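Local structure of AxyAgu115A (Amphibacillus xylanus NBRC 15112, 6NPS) at residues 89-100 with 159-169; 120-128 with 203-211. The protein is a glycoside hydrolase of family 115, an alpha-glucuronidase that probably removes glucuronic acid side groups from xylans such as arabinoglucuronoxylan. The protein carries 3 engineered substitutions. All coordinates share one frame; numbering follows the deposited sequence.

Interactions 1 and 2 lie against each other, their centres about 12 Å apart, and their segments alternate along the chain. Helix 120-133 is the shared piece: Phe97 of interaction 1 packs on it, its CG 3.5 Å from Gly126 CA, while interaction 2 sets the same helix on the end of helix 195-207. Glu95 ties the two together. Its OE2 makes a salt bridge to Arg121 and probably accepts a hydrogen bond from Asn211 ND2, 2.9 Å away. Interaction 1 adds to the N-terminal sheet the strand just before 170-174, a strand of the probable catalytic barrel. Each contact has a side chain, Tyr159 and Lys209, about 3 Å from a bound glycerol, probably left by crystallisation.

Interaction 1 of 2, residues 89-100 with 159-169; sequences EIAGKREVFLFQ and YKYVSKEPSVK
The side chain of Glu165 crosses that of Arg94 at about a right angle, and its atoms can be followed outward. CB lies 3.8 Å from Arg94 O and CG comes closer to the same oxygen. With CG anti to the carbonyl carbon (chi1 -81°) and the chain extended, the carboxylate arrives at the backbone, where OE2 takes the Arg94 N-H at 2.7 Å through its anti lone pair. OE1 is turned to the guanidinium, but sits 4.0 Å from Arg94 NH2 and well out of its plane, so charge alone links them. Glu165 CD lies over one face of the guanidinium and Lys169 CG over the opposite face, both offset toward the rim; Pro166 O and a water that bridges Arg94 NH1 to Lys169 O lie at the edge.

Ser163 OG accepts the Phe97 N-H at 2.8 Å, its backbone N donates to Phe97 O, and its CB rests over the Phe97 ring, 4.0 Å from the centroid. A water joins OG to Glu95 O and Lys164 O. Beyond it the strands pair regularly, Phe99 and Tyr161 exchanging two backbone bonds of 2.8 Å. On one face Val162 CG2 lies 3.7 Å from Leu98 CD1 and against Glu89 OE2, and the extended Lys160 meets Glu89 OE1 from the syn side in a salt bridge of 3.0 Å. On the other, Phe97 CE1 abuts the edge of the Tyr161 ring. Strand 160-162 is thus an antiparallel edge strand, closing a four-stranded mixed sheet before strand 170-174 of the TIM barrel expected of family GH115.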
loop_
_atom_site.group_PDB
_atom_site.type_symbol
_atom_site.label_atom_id
_atom_site.label_comp_id
_atom_site.label_asym_id
_atom_site.label_seq_id
_atom_site.Cartn_x
_atom_site.Cartn_y
_atom_site.Cartn_z
ATOM N N GLU A 89 50.331 -31.933 39.862
ATOM C CA GLU A 89 49.027 -32.044 39.219
ATOM C C GLU A 89 48.734 -30.880 38.270
ATOM O O GLU A 89 47.895 -31.014 37.372
ATOM C CB GLU A 89 47.935 -32.114 40.277
ATOM C CG GLU A 89 47.475 -33.497 40.600
ATOM C CD GLU A 89 46.417 -33.491 41.681
ATOM O OE1 GLU A 89 46.770 -33.239 42.855
ATOM O OE2 GLU A 89 45.235 -33.725 41.354
ATOM N N ILE A 90 49.340 -29.715 38.479
ATOM C CA ILE A 90 49.002 -28.537 37.685
ATOM C C ILE A 90 50.200 -27.914 36.990
ATOM O O ILE A 90 49.997 -27.087 36.086
ATOM C CB ILE A 90 48.291 -27.460 38.532
ATOM C CG1 ILE A 90 49.295 -26.806 39.497
ATOM C CG2 ILE A 90 47.034 -28.041 39.258
ATOM C CD1 ILE A 90 48.680 -25.656 40.320
ATOM N N ALA A 91 51.430 -28.267 37.385
ATOM C CA ALA A 91 52.629 -27.639 36.836
ATOM C C ALA A 91 52.689 -27.795 35.322
ATOM O O ALA A 91 52.455 -28.885 34.784
ATOM C CB ALA A 91 53.882 -28.257 37.465
ATOM N N GLY A 92 53.032 -26.706 34.637
ATOM C CA GLY A 92 53.141 -26.721 33.197
ATOM C C GLY A 92 51.836 -26.625 32.422
ATOM O O GLY A 92 51.882 -26.370 31.213
ATOM N N LYS A 93 50.677 -26.835 33.064
ATOM C CA LYS A 93 49.394 -26.783 32.374
ATOM C C LYS A 93 48.943 -25.341 32.171
ATOM O O LYS A 93 49.363 -24.434 32.881
ATOM C CB LYS A 93 48.330 -27.556 33.144
ATOM C CG LYS A 93 48.562 -29.052 33.061
ATOM C CD LYS A 93 47.449 -29.813 33.691
ATOM C CE LYS A 93 47.697 -31.306 33.529
ATOM N NZ LYS A 93 46.632 -32.067 34.236
ATOM N N ARG A 94 48.047 -25.143 31.198
ATOM C CA ARG A 94 47.614 -23.820 30.773
ATOM C C ARG A 94 46.326 -23.452 31.509
ATOM O O ARG A 94 45.326 -24.159 31.382
ATOM C CB ARG A 94 47.391 -23.816 29.263
ATOM C CG ARG A 94 46.969 -22.466 28.669
ATOM C CD ARG A 94 46.850 -22.499 27.127
ATOM N NE ARG A 94 46.791 -23.856 26.575
ATOM C CZ ARG A 94 45.675 -24.569 26.371
ATOM N NH1 ARG A 94 44.466 -24.080 26.676
ATOM N NH2 ARG A 94 45.765 -25.792 25.862
ATOM N N GLU A 95 46.353 -22.349 32.260
ATOM C CA GLU A 95 45.161 -21.775 32.883
ATOM C C GLU A 95 44.417 -22.791 33.753
ATOM O O GLU A 95 43.194 -22.905 33.704
ATOM C CB GLU A 95 44.247 -21.178 31.807
ATOM C CG GLU A 95 44.991 -20.130 30.966
ATOM C CD GLU A 95 44.140 -19.417 29.903
ATOM O OE1 GLU A 95 43.072 -19.917 29.503
ATOM O OE2 GLU A 95 44.579 -18.341 29.438
ATOM N N VAL A 96 45.163 -23.527 34.576
ATOM C CA VAL A 96 44.568 -24.500 35.489
ATOM C C VAL A 96 44.807 -24.051 36.936
ATOM O O VAL A 96 45.803 -23.383 37.235
ATOM C CB VAL A 96 45.211 -25.894 35.212
ATOM C CG1 VAL A 96 45.189 -26.772 36.435
ATOM C CG2 VAL A 96 44.511 -26.579 34.033
ATOM N N PHE A 97 43.949 -24.481 37.873
ATOM C CA PHE A 97 44.266 -24.205 39.271
ATOM C C PHE A 97 43.923 -25.401 40.143
ATOM O O PHE A 97 43.159 -26.291 39.757
ATOM C CB PHE A 97 43.545 -22.939 39.783
ATOM C CG PHE A 97 42.063 -23.032 39.707
ATOM C CD1 PHE A 97 41.338 -23.577 40.757
ATOM C CD2 PHE A 97 41.388 -22.595 38.582
ATOM C CE1 PHE A 97 39.944 -23.668 40.683
ATOM C CE2 PHE A 97 40.010 -22.677 38.501
ATOM C CZ PHE A 97 39.287 -23.221 39.560
ATOM N N LEU A 98 44.541 -25.411 41.314
ATOM C CA LEU A 98 44.243 -26.325 42.406
ATOM C C LEU A 98 43.544 -25.527 43.492
ATOM O O LEU A 98 43.967 -24.413 43.821
ATOM C CB LEU A 98 45.537 -26.944 42.944
ATOM C CG LEU A 98 45.500 -27.669 44.288
ATOM C CD1 LEU A 98 44.809 -29.046 44.151
ATOM C CD2 LEU A 98 46.916 -27.819 44.823
ATOM N N PHE A 99 42.463 -26.092 44.041
ATOM C CA PHE A 99 41.610 -25.418 45.017
ATOM C C PHE A 99 41.439 -26.470 46.112
ATOM O O PHE A 99 40.699 -27.446 45.932
ATOM C CB PHE A 99 40.294 -25.008 44.340
ATOM C CG PHE A 99 39.368 -24.175 45.179
ATOM C CD1 PHE A 99 39.358 -22.787 45.048
ATOM C CD2 PHE A 99 38.441 -24.794 46.026
ATOM C CE1 PHE A 99 38.457 -22.008 45.780
ATOM C CE2 PHE A 99 37.529 -24.040 46.779
ATOM C CZ PHE A 99 37.541 -22.634 46.654
ATOM N N GLN A 100 42.167 -26.332 47.218
ATOM C CA GLN A 100 42.279 -27.448 48.141
ATOM C C GLN A 100 42.345 -26.943 49.573
ATOM O O GLN A 100 43.091 -26.003 49.865
ATOM C CB GLN A 100 43.526 -28.285 47.822
ATOM C CG GLN A 100 43.647 -29.501 48.686
ATOM C CD GLN A 100 44.850 -30.354 48.327
ATOM O OE1 GLN A 100 45.655 -29.978 47.479
ATOM N NE2 GLN A 100 44.981 -31.504 48.988
ATOM N N TYR A 159 38.393 -31.014 51.033
ATOM C CA TYR A 159 37.978 -30.453 49.753
ATOM C C TYR A 159 39.181 -30.330 48.836
ATOM O O TYR A 159 40.246 -29.879 49.257
ATOM C CB TYR A 159 37.319 -29.082 49.931
ATOM C CG TYR A 159 36.512 -28.716 48.729
ATOM C CD1 TYR A 159 37.108 -28.134 47.595
ATOM C CD2 TYR A 159 35.150 -28.987 48.690
ATOM C CE1 TYR A 159 36.355 -27.829 46.477
ATOM C CE2 TYR A 159 34.386 -28.687 47.583
ATOM C CZ TYR A 159 34.977 -28.107 46.482
ATOM O OH TYR A 159 34.175 -27.834 45.396
ATOM N N LYS A 160 39.019 -30.769 47.587
ATOM C CA LYS A 160 40.089 -30.678 46.597
ATOM C C LYS A 160 39.472 -30.675 45.209
ATOM O O LYS A 160 38.684 -31.559 44.874
ATOM C CB LYS A 160 41.093 -31.837 46.725
ATOM C CG LYS A 160 42.219 -31.812 45.654
ATOM C CD LYS A 160 42.887 -33.201 45.563
ATOM C CE LYS A 160 44.168 -33.187 44.769
ATOM N NZ LYS A 160 44.819 -34.540 44.719
ATOM N N TYR A 161 39.826 -29.672 44.410
ATOM C CA TYR A 161 39.357 -29.580 43.040
ATOM C C TYR A 161 40.526 -29.093 42.198
ATOM O O TYR A 161 41.217 -28.155 42.612
ATOM C CB TYR A 161 38.151 -28.623 42.929
ATOM C CG TYR A 161 37.740 -28.361 41.503
ATOM C CD1 TYR A 161 37.210 -29.383 40.715
ATOM C CD2 TYR A 161 37.933 -27.115 40.921
ATOM C CE1 TYR A 161 36.866 -29.158 39.394
ATOM C CE2 TYR A 161 37.573 -26.870 39.601
ATOM C CZ TYR A 161 37.052 -27.891 38.841
ATOM O OH TYR A 161 36.694 -27.641 37.531
ATOM N N VAL A 162 40.767 -29.756 41.053
ATOM C CA VAL A 162 41.782 -29.368 40.062
ATOM C C VAL A 162 41.051 -29.077 38.743
ATOM O O VAL A 162 40.448 -29.989 38.158
ATOM C CB VAL A 162 42.837 -30.473 39.865
ATOM C CG1 VAL A 162 43.853 -30.085 38.798
ATOM C CG2 VAL A 162 43.539 -30.846 41.195
ATOM N N SER A 163 41.065 -27.820 38.283
ATOM C CA SER A 163 40.336 -27.465 37.058
ATOM C C SER A 163 40.983 -28.145 35.842
ATOM O O SER A 163 42.075 -28.719 35.932
ATOM C CB SER A 163 40.308 -25.944 36.886
ATOM O OG SER A 163 41.629 -25.434 36.657
ATOM N N LYS A 164 40.355 -28.036 34.674
ATOM C CA LYS A 164 40.919 -28.626 33.453
ATOM C C LYS A 164 41.327 -27.529 32.463
ATOM O O LYS A 164 40.756 -26.438 32.496
ATOM C CB LYS A 164 39.915 -29.579 32.802
ATOM C CG LYS A 164 39.469 -30.720 33.702
ATOM C CD LYS A 164 38.335 -31.511 33.069
ATOM C CE LYS A 164 38.134 -32.845 33.771
ATOM N NZ LYS A 164 38.714 -33.974 32.993
ATOM N N GLU A 165 42.300 -27.792 31.587
ATOM C CA GLU A 165 42.697 -26.748 30.645
ATOM C C GLU A 165 41.471 -26.316 29.841
ATOM O O GLU A 165 40.610 -27.151 29.526
ATOM C CB GLU A 165 43.798 -27.248 29.705
ATOM C CG GLU A 165 45.186 -27.196 30.324
ATOM C CD GLU A 165 46.304 -27.727 29.409
ATOM O OE1 GLU A 165 46.073 -28.678 28.633
ATOM O OE2 GLU A 165 47.419 -27.172 29.465
ATOM N N PRO A 166 41.331 -25.032 29.532
ATOM C CA PRO A 166 40.164 -24.593 28.747
ATOM C C PRO A 166 40.090 -25.292 27.394
ATOM O O PRO A 166 41.104 -25.490 26.719
ATOM C CB PRO A 166 40.404 -23.085 28.590
ATOM C CG PRO A 166 41.223 -22.705 29.841
ATOM C CD PRO A 166 42.114 -23.898 30.068
ATOM N N SER A 167 38.861 -25.628 26.965
ATOM C CA SER A 167 38.707 -26.354 25.705
ATOM C C SER A 167 39.144 -25.496 24.517
ATOM O O SER A 167 39.671 -26.020 23.527
ATOM C CB SER A 167 37.248 -26.804 25.508
ATOM O OG SER A 167 36.728 -27.429 26.655
ATOM N N VAL A 168 38.976 -24.175 24.602
ATOM C CA VAL A 168 39.394 -23.286 23.523
ATOM C C VAL A 168 40.528 -22.390 24.046
ATOM O O VAL A 168 40.422 -21.782 25.120
ATOM C CB VAL A 168 38.216 -22.452 22.956
ATOM C CG1 VAL A 168 38.742 -21.433 21.883
ATOM C CG2 VAL A 168 37.086 -23.379 22.386
ATOM N N LYS A 169 41.608 -22.290 23.276
ATOM C CA LYS A 169 42.822 -21.654 23.806
ATOM C C LYS A 169 42.657 -20.150 24.064
ATOM O O LYS A 169 43.104 -19.643 25.113
ATOM C CB LYS A 169 43.993 -21.886 22.871
ATOM C CG LYS A 169 45.329 -21.477 23.545
ATOM C CD LYS A 169 46.534 -21.823 22.659
ATOM C CE LYS A 169 47.854 -21.561 23.396
ATOM N NZ LYS A 169 49.056 -21.769 22.516
HETATM O O HOH W 1 43.791 -30.875 34.706
HETATM O O HOH W 2 43.770 -21.387 27.361
HETATM O O HOH W 3 41.049 -24.259 34.186
#

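Interaction 2 of 2, residues 120-128 with 203-211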
loop_
_atom_site.group_PDB
_atom_site.type_symbol
_atom_site.label_atom_id
_atom_site.label_comp_id
_atom_site.label_asym_id
_atom_site.label_seq_id
_atom_site.Cartn_x
_atom_site.Cartn_y
_atom_site.Cartn_z
ATOM N N LYS A 120 49.550 -17.139 35.595
ATOM C CA LYS A 120 48.810 -15.990 36.114
ATOM C C LYS A 120 47.294 -16.175 35.977
ATOM O O LYS A 120 46.537 -15.997 36.950
ATOM C CB LYS A 120 49.255 -14.720 35.405
ATOM C CG LYS A 120 48.294 -13.577 35.629
ATOM C CD LYS A 120 48.963 -12.226 35.441
ATOM C CE LYS A 120 49.662 -12.142 34.121
ATOM N NZ LYS A 120 50.410 -10.858 33.976
ATOM N N ARG A 121 46.822 -16.512 34.769
ATOM C CA ARG A 121 45.377 -16.582 34.578
ATOM C C ARG A 121 44.756 -17.766 35.333
ATOM O O ARG A 121 43.615 -17.659 35.801
ATOM C CB ARG A 121 45.051 -16.637 33.070
ATOM C CG ARG A 121 45.062 -15.259 32.347
ATOM C CD ARG A 121 44.606 -15.397 30.860
ATOM N NE ARG A 121 45.539 -16.217 30.083
ATOM C CZ ARG A 121 46.686 -15.746 29.602
ATOM N NH1 ARG A 121 47.015 -14.469 29.807
ATOM N NH2 ARG A 121 47.508 -16.545 28.919
ATOM N N GLY A 122 45.480 -18.886 35.458
ATOM C CA GLY A 122 45.026 -19.978 36.307
ATOM C C GLY A 122 44.803 -19.538 37.743
ATOM O O GLY A 122 43.828 -19.945 38.381
ATOM N N THR A 123 45.724 -18.736 38.293
ATOM C CA THR A 123 45.512 -18.234 39.649
ATOM C C THR A 123 44.286 -17.352 39.701
ATOM O O THR A 123 43.468 -17.451 40.629
ATOM C CB THR A 123 46.741 -17.457 40.132
ATOM O OG1 THR A 123 47.929 -18.216 39.860
ATOM C CG2 THR A 123 46.680 -17.181 41.641
ATOM N N ILE A 124 44.113 -16.505 38.683
ATOM C CA ILE A 124 42.980 -15.585 38.671
ATOM C C ILE A 124 41.674 -16.343 38.621
ATOM O O ILE A 124 40.712 -15.985 39.324
ATOM C CB ILE A 124 43.116 -14.605 37.492
ATOM C CG1 ILE A 124 44.268 -13.645 37.815
ATOM C CG2 ILE A 124 41.777 -13.921 37.224
ATOM C CD1 ILE A 124 44.665 -12.666 36.649
ATOM N N TYR A 125 41.603 -17.393 37.784
ATOM C CA TYR A 125 40.390 -18.214 37.722
ATOM C C TYR A 125 40.123 -18.929 39.044
ATOM O O TYR A 125 38.964 -19.119 39.424
ATOM C CB TYR A 125 40.502 -19.240 36.586
ATOM C CG TYR A 125 40.639 -18.593 35.217
ATOM C CD1 TYR A 125 40.128 -17.314 34.968
ATOM C CD2 TYR A 125 41.239 -19.274 34.177
ATOM C CE1 TYR A 125 40.263 -16.713 33.693
ATOM C CE2 TYR A 125 41.378 -18.684 32.902
ATOM C CZ TYR A 125 40.903 -17.417 32.671
ATOM O OH TYR A 125 41.072 -16.888 31.407
ATOM N N GLY A 126 41.179 -19.312 39.759
ATOM C CA GLY A 126 40.990 -19.998 41.032
ATOM C C GLY A 126 40.502 -19.059 42.124
ATOM O O GLY A 126 39.655 -19.431 42.948
ATOM N N LEU A 127 41.036 -17.831 42.146
ATOM C CA LEU A 127 40.506 -16.789 43.023
ATOM C C LEU A 127 39.023 -16.546 42.765
ATOM O O LEU A 127 38.207 -16.555 43.695
ATOM C CB LEU A 127 41.310 -15.512 42.841
ATOM C CG LEU A 127 42.661 -15.617 43.552
ATOM C CD1 LEU A 127 43.583 -14.497 43.099
ATOM C CD2 LEU A 127 42.539 -15.614 45.095
ATOM N N PHE A 128 38.637 -16.378 41.503
ATOM C CA PHE A 128 37.223 -16.169 41.236
ATOM C C PHE A 128 36.403 -17.435 41.492
ATOM O O PHE A 128 35.188 -17.343 41.696
ATOM C CB PHE A 128 37.050 -15.682 39.802
ATOM C CG PHE A 128 37.417 -14.221 39.603
ATOM C CD1 PHE A 128 37.117 -13.265 40.581
ATOM C CD2 PHE A 128 38.049 -13.799 38.431
ATOM C CE1 PHE A 128 37.410 -11.899 40.377
ATOM C CE2 PHE A 128 38.347 -12.445 38.224
ATOM C CZ PHE A 128 38.015 -11.495 39.196
ATOM N N GLU A 203 37.617 -7.027 34.236
ATOM C CA GLU A 203 37.084 -7.854 35.317
ATOM C C GLU A 203 35.965 -8.753 34.812
ATOM O O GLU A 203 35.916 -9.943 35.145
ATOM C CB GLU A 203 36.586 -6.965 36.463
ATOM C CG GLU A 203 36.136 -7.750 37.687
ATOM C CD GLU A 203 35.515 -6.895 38.802
ATOM O OE1 GLU A 203 35.755 -5.661 38.854
ATOM O OE2 GLU A 203 34.804 -7.488 39.648
ATOM N N LEU A 204 35.055 -8.200 34.003
ATOM C CA LEU A 204 33.964 -8.989 33.456
ATOM C C LEU A 204 34.500 -10.145 32.626
ATOM O O LEU A 204 34.044 -11.286 32.765
ATOM C CB LEU A 204 33.047 -8.106 32.618
ATOM C CG LEU A 204 31.991 -8.859 31.817
ATOM C CD1 LEU A 204 30.915 -9.555 32.719
ATOM C CD2 LEU A 204 31.301 -7.923 30.830
ATOM N N LEU A 205 35.459 -9.858 31.746
ATOM C CA LEU A 205 36.071 -10.885 30.900
ATOM C C LEU A 205 36.659 -12.025 31.738
ATOM O O LEU A 205 36.414 -13.213 31.469
ATOM C CB LEU A 205 37.184 -10.247 30.062
ATOM C CG LEU A 205 37.939 -11.249 29.186
ATOM C CD1 LEU A 205 36.996 -11.754 28.104
ATOM C CD2 LEU A 205 39.148 -10.547 28.559
ATOM N N LEU A 206 37.476 -11.679 32.731
ATOM C CA LEU A 206 38.140 -12.704 33.527
ATOM C C LEU A 206 37.151 -13.454 34.432
ATOM O O LEU A 206 37.328 -14.650 34.683
ATOM C CB LEU A 206 39.252 -12.074 34.360
ATOM C CG LEU A 206 40.485 -11.530 33.618
ATOM C CD1 LEU A 206 41.344 -10.693 34.545
ATOM C CD2 LEU A 206 41.319 -12.744 33.083
ATOM N N ARG A 207 36.112 -12.778 34.936
ATOM C CA ARG A 207 35.124 -13.500 35.744
ATOM C C ARG A 207 34.365 -14.515 34.906
ATOM O O ARG A 207 33.927 -15.565 35.429
ATOM C CB ARG A 207 34.162 -12.510 36.408
ATOM C CG ARG A 207 34.756 -11.818 37.659
ATOM C CD ARG A 207 33.714 -10.942 38.350
ATOM N NE ARG A 207 34.233 -10.114 39.449
ATOM C CZ ARG A 207 34.238 -10.480 40.742
ATOM N NH1 ARG A 207 33.789 -11.687 41.107
ATOM N NH2 ARG A 207 34.681 -9.630 41.680
ATOM N N LEU A 208 34.183 -14.224 33.604
ATOM C CA LEU A 208 33.567 -15.181 32.693
ATOM C C LEU A 208 34.579 -16.194 32.164
ATOM O O LEU A 208 34.252 -16.977 31.287
ATOM C CB LEU A 208 32.898 -14.437 31.520
ATOM C CG LEU A 208 31.797 -13.462 31.930
ATOM C CD1 LEU A 208 31.256 -12.722 30.710
ATOM C CD2 LEU A 208 30.672 -14.190 32.628
ATOM N N LYS A 209 35.787 -16.195 32.701
ATOM C CA LYS A 209 36.866 -17.120 32.342
ATOM C C LYS A 209 37.390 -16.907 30.914
ATOM O O LYS A 209 37.938 -17.845 30.300
ATOM C CB LYS A 209 36.441 -18.575 32.558
ATOM C CG LYS A 209 35.917 -18.800 33.998
ATOM C CD LYS A 209 35.330 -20.173 34.201
ATOM C CE LYS A 209 34.049 -20.346 33.401
ATOM N NZ LYS A 209 32.815 -20.058 34.201
ATOM N N GLY A 210 37.155 -15.710 30.346
ATOM C CA GLY A 210 37.742 -15.344 29.077
ATOM C C GLY A 210 39.193 -14.883 29.281
ATOM O O GLY A 210 39.684 -14.671 30.409
ATOM N N ASN A 211 39.923 -14.751 28.156
ATOM C CA ASN A 211 41.301 -14.282 28.253
ATOM C C ASN A 211 41.711 -13.369 27.098
ATOM O O ASN A 211 42.878 -12.973 27.044
ATOM C CB ASN A 211 42.311 -15.481 28.349
ATOM C CG ASN A 211 42.281 -16.401 27.104
ATOM O OD1 ASN A 211 41.593 -16.114 26.130
ATOM N ND2 ASN A 211 43.050 -17.505 27.138
#
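A Schellman motif ends helix 195-207, and helix 120-133 packs against the last helical turn and the residues that follow it, the two short axes crossing at -84° and 10.6 Å apart. Lys209, with positive phi, is the C-prime residue; Gly210 N bonds back to Leu205 O and Lys209 N to Leu206 O. Helix 195-207 lies between strands 170-174 and 212-214 of the parallel eight-stranded sheet, consistent with the TIM barrel of the family, and the contact joins it to helix 120-133 of the N-terminal region.

Arg207 crosses over one face of the Phe128 ring. Its CG stands over the ring centre, 3.6 Å from the centroid, and Phe128 CE1 lies over the guanidinium face, 3.5 Å from Arg207 CZ, the two planes 34° apart. NE and NH2 of Arg207 both grip Glu203 OE2 side-on, which should hold the guanidinium in place, while NH1 has a salt bridge to Asp42. Leu206 touches both rings, its CB 4.0 Å from Phe128 CE2 and its CD2 against Tyr125 CE1. At the other end, Arg121 CD presses on Asn211 CB at 3.4 Å. Tyr125 spans the turn with one face toward Lys209 CB, and its OH donates to Gly210 O at 2.8 Å, coming from 67° above the carbonyl plane.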